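Local coordinates for L-rhamnose mutarotase (Formosa agariphila, PDB 6HHN), which catalyses the interconversion of alpha- and beta-L-rhamnose, the anomers of the sugar, as part of the breakdown of the algal polysaccharide ulvan, at residues 46-54 and 63-71. Sequence-based numbering, arbitrary orientation.
Sequences DNGVSEYSI and LFAFQKVSG
The carbonyl oxygen of Gly48 is gripped by two donors: the backbone N of Ser70 at 2.8 Å, and a water at 2.7 Å that also bonds Ser50 OG and Ser70 OG. Gly48 closes the preceding helix as the C-prime residue of a Schellman motif, so the residue that ends the helix also takes a hydrogen bond from the neighbouring segment just ahead of the first bridge, Val49 with Val69. Ser50 and Lys68 follow as an antiparallel hydrogen-bonded pair, then Ser53 and Phe66, with Ser53 N to Phe66 O and Phe66 N to Ser53 O both 2.9 Å. Between these pairs the register slips by one, a beta bulge, with Glu51 at positive phi (48°) where the chain turns a corner, in a dimeric alpha+beta barrel whose sheet continues through Tyr52 to Ile54 into the second subunit. From this corner Glu51 OE2 takes Lys68 NZ at 2.9 Å, the ammonium lying above the carboxylate plane, while Glu51 OE1 pairs with Lys68 of the second subunit and Lys68 NZ with Glu51 of that subunit. With an alanine in place of Glu51, Lys68 of both subunits is likely to be left without its carboxylate mates at the dimer interface. On the other face, Gln67 OE1 sits 3.4 Å above the ring plane of Tyr52, over its centre, with amide and ring planes 84° apart. Tyr52, a substrate-binding residue by similarity, swings its ring alongside Gln67 because CG is anti to the backbone N (chi1 -175°). Further along, Ile54 packs CG1 on Ala65 CB and CG2 on Leu63, and touches Tyr29, another probable substrate-binding residue.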
loop_
_atom_site.group_PDB
_atom_site.type_symbol
_atom_site.label_atom_id
_atom_site.label_comp_id
_atom_site.label_asym_id
_atom_site.label_seq_id
_atom_site.Cartn_x
_atom_site.Cartn_y
_atom_site.Cartn_z
ATOM N N ASP A 46 -4.621 -6.007 -20.287
ATOM C CA ASP A 46 -5.388 -5.423 -21.381
ATOM C C ASP A 46 -6.177 -4.210 -20.919
ATOM O O ASP A 46 -6.501 -3.333 -21.720
ATOM C CB ASP A 46 -6.374 -6.441 -21.958
ATOM C CG ASP A 46 -5.701 -7.538 -22.763
ATOM O OD1 ASP A 46 -4.501 -7.404 -23.088
ATOM O OD2 ASP A 46 -6.391 -8.542 -23.076
ATOM N N ASN A 47 -6.509 -4.145 -19.626
ATOM C CA ASN A 47 -7.264 -3.032 -19.068
ATOM C C ASN A 47 -6.366 -1.987 -18.422
ATOM O O ASN A 47 -6.850 -1.135 -17.668
ATOM C CB ASN A 47 -8.331 -3.547 -18.102
ATOM C CG ASN A 47 -9.544 -4.117 -18.831
ATOM O OD1 ASN A 47 -10.569 -3.446 -18.963
ATOM N ND2 ASN A 47 -9.425 -5.354 -19.328
ATOM N N GLY A 48 -5.070 -2.029 -18.714
ATOM C CA GLY A 48 -4.152 -0.978 -18.320
ATOM C C GLY A 48 -3.521 -1.124 -16.954
ATOM O O GLY A 48 -2.859 -0.186 -16.491
ATOM N N VAL A 49 -3.691 -2.260 -16.296
ATOM C CA VAL A 49 -3.116 -2.458 -14.971
ATOM C C VAL A 49 -1.672 -2.920 -15.109
ATOM O O VAL A 49 -1.367 -3.825 -15.900
ATOM C CB VAL A 49 -3.931 -3.484 -14.171
ATOM C CG1 VAL A 49 -3.284 -3.727 -12.800
ATOM C CG2 VAL A 49 -5.352 -3.022 -14.000
ATOM N N SER A 50 -0.786 -2.313 -14.325
ATOM C CA SER A 50 0.590 -2.770 -14.216
ATOM C C SER A 50 1.053 -2.604 -12.777
ATOM O O SER A 50 0.409 -1.922 -11.966
ATOM C CB SER A 50 1.524 -1.995 -15.152
ATOM O OG SER A 50 1.566 -0.617 -14.813
ATOM N N GLU A 51 2.170 -3.258 -12.466
ATOM C CA GLU A 51 2.831 -3.139 -11.169
ATOM C C GLU A 51 1.834 -3.281 -10.024
ATOM O O GLU A 51 1.754 -2.448 -9.118
ATOM C CB GLU A 51 3.617 -1.842 -11.078
ATOM C CG GLU A 51 4.737 -1.792 -12.104
ATOM C CD GLU A 51 5.563 -0.539 -11.995
ATOM O OE1 GLU A 51 6.009 -0.236 -10.870
ATOM O OE2 GLU A 51 5.742 0.144 -13.029
ATOM N N TYR A 52 1.067 -4.353 -10.091
ATOM C CA TYR A 52 0.020 -4.662 -9.120
ATOM C C TYR A 52 0.624 -5.521 -8.021
ATOM O O TYR A 52 0.995 -6.669 -8.259
ATOM C CB TYR A 52 -1.079 -5.430 -9.854
ATOM C CG TYR A 52 -2.335 -5.765 -9.089
ATOM C CD1 TYR A 52 -2.556 -5.351 -7.782
ATOM C CD2 TYR A 52 -3.320 -6.522 -9.704
ATOM C CE1 TYR A 52 -3.732 -5.677 -7.135
ATOM C CE2 TYR A 52 -4.474 -6.846 -9.070
ATOM C CZ TYR A 52 -4.688 -6.434 -7.772
ATOM O OH TYR A 52 -5.877 -6.779 -7.136
ATOM N N SER A 53 0.712 -4.958 -6.814
ATOM C CA SER A 53 1.203 -5.648 -5.642
ATOM C C SER A 53 0.100 -5.730 -4.598
ATOM O O SER A 53 -0.705 -4.803 -4.461
ATOM C CB SER A 53 2.343 -4.865 -4.961
ATOM O OG SER A 53 3.567 -4.978 -5.692
ATOM N N ILE A 54 0.071 -6.841 -3.871
ATOM C CA ILE A 54 -0.774 -6.962 -2.685
ATOM C C ILE A 54 0.120 -7.385 -1.523
ATOM O O ILE A 54 0.923 -8.315 -1.662
ATOM C CB ILE A 54 -1.927 -7.959 -2.888
ATOM C CG1 ILE A 54 -2.771 -7.559 -4.095
ATOM C CG2 ILE A 54 -2.781 -8.017 -1.596
ATOM C CD1 ILE A 54 -3.791 -8.604 -4.520
ATOM N N LEU A 63 -5.296 -6.771 3.832
ATOM C CA LEU A 63 -4.540 -6.723 2.586
ATOM C C LEU A 63 -4.495 -5.287 2.090
ATOM O O LEU A 63 -5.521 -4.602 2.071
ATOM C CB LEU A 63 -5.209 -7.605 1.528
ATOM C CG LEU A 63 -5.330 -9.083 1.889
ATOM C CD1 LEU A 63 -6.342 -9.803 0.990
ATOM C CD2 LEU A 63 -3.956 -9.764 1.808
ATOM N N PHE A 64 -3.312 -4.835 1.707
ATOM C CA PHE A 64 -3.118 -3.518 1.120
ATOM C C PHE A 64 -2.643 -3.718 -0.310
ATOM O O PHE A 64 -1.585 -4.312 -0.541
ATOM C CB PHE A 64 -2.105 -2.728 1.944
ATOM C CG PHE A 64 -2.589 -2.373 3.337
ATOM C CD1 PHE A 64 -3.315 -1.210 3.555
ATOM C CD2 PHE A 64 -2.300 -3.183 4.433
ATOM C CE1 PHE A 64 -3.743 -0.857 4.825
ATOM C CE2 PHE A 64 -2.726 -2.828 5.724
ATOM C CZ PHE A 64 -3.456 -1.671 5.911
ATOM N N ALA A 65 -3.427 -3.231 -1.264
ATOM C CA ALA A 65 -3.147 -3.370 -2.685
ATOM C C ALA A 65 -2.702 -2.035 -3.260
ATOM O O ALA A 65 -3.258 -0.979 -2.923
ATOM C CB ALA A 65 -4.408 -3.832 -3.424
ATOM N N PHE A 66 -1.703 -2.100 -4.148
ATOM C CA PHE A 66 -1.207 -0.967 -4.911
ATOM C C PHE A 66 -1.152 -1.386 -6.374
ATOM O O PHE A 66 -0.700 -2.484 -6.680
ATOM C CB PHE A 66 0.209 -0.605 -4.436
ATOM C CG PHE A 66 0.899 0.409 -5.302
ATOM C CD1 PHE A 66 1.653 0.015 -6.407
ATOM C CD2 PHE A 66 0.774 1.755 -5.034
ATOM C CE1 PHE A 66 2.267 0.952 -7.216
ATOM C CE2 PHE A 66 1.415 2.699 -5.840
ATOM C CZ PHE A 66 2.152 2.289 -6.931
ATOM N N GLN A 67 -1.595 -0.512 -7.275
ATOM C CA GLN A 67 -1.433 -0.789 -8.697
ATOM C C GLN A 67 -1.346 0.520 -9.460
ATOM O O GLN A 67 -1.736 1.587 -8.971
ATOM C CB GLN A 67 -2.556 -1.669 -9.259
ATOM C CG GLN A 67 -3.901 -1.055 -9.136
ATOM C CD GLN A 67 -5.072 -1.966 -9.545
ATOM O OE1 GLN A 67 -5.036 -3.204 -9.441
ATOM N NE2 GLN A 67 -6.116 -1.339 -9.984
ATOM N N LYS A 68 -0.812 0.426 -10.667
ATOM C CA LYS A 68 -0.841 1.515 -11.625
ATOM C C LYS A 68 -1.861 1.187 -12.699
ATOM O O LYS A 68 -1.977 0.035 -13.122
ATOM C CB LYS A 68 0.510 1.699 -12.295
ATOM C CG LYS A 68 1.596 2.160 -11.368
ATOM C CD LYS A 68 2.858 2.390 -12.161
ATOM C CE LYS A 68 4.025 2.630 -11.246
ATOM N NZ LYS A 68 5.299 2.845 -12.007
ATOM N N VAL A 69 -2.583 2.205 -13.148
ATOM C CA VAL A 69 -3.609 2.041 -14.163
ATOM C C VAL A 69 -3.370 3.094 -15.227
ATOM O O VAL A 69 -3.335 4.294 -14.926
ATOM C CB VAL A 69 -5.027 2.157 -13.584
ATOM C CG1 VAL A 69 -6.055 2.011 -14.698
ATOM C CG2 VAL A 69 -5.245 1.096 -12.505
ATOM N N SER A 70 -3.190 2.644 -16.467
ATOM C CA SER A 70 -2.989 3.544 -17.601
ATOM C C SER A 70 -4.305 3.614 -18.367
ATOM O O SER A 70 -4.537 2.890 -19.335
ATOM C CB SER A 70 -1.843 3.050 -18.472
ATOM O OG SER A 70 -0.633 3.030 -17.736
ATOM N N GLY A 71 -5.184 4.499 -17.904
ATOM C CA GLY A 71 -6.476 4.708 -18.529
ATOM C C GLY A 71 -7.224 3.427 -18.841
ATOM O O GLY A 71 -7.325 2.536 -18.000
HETATM O O HOH W 1 -0.426 0.802 -16.062
#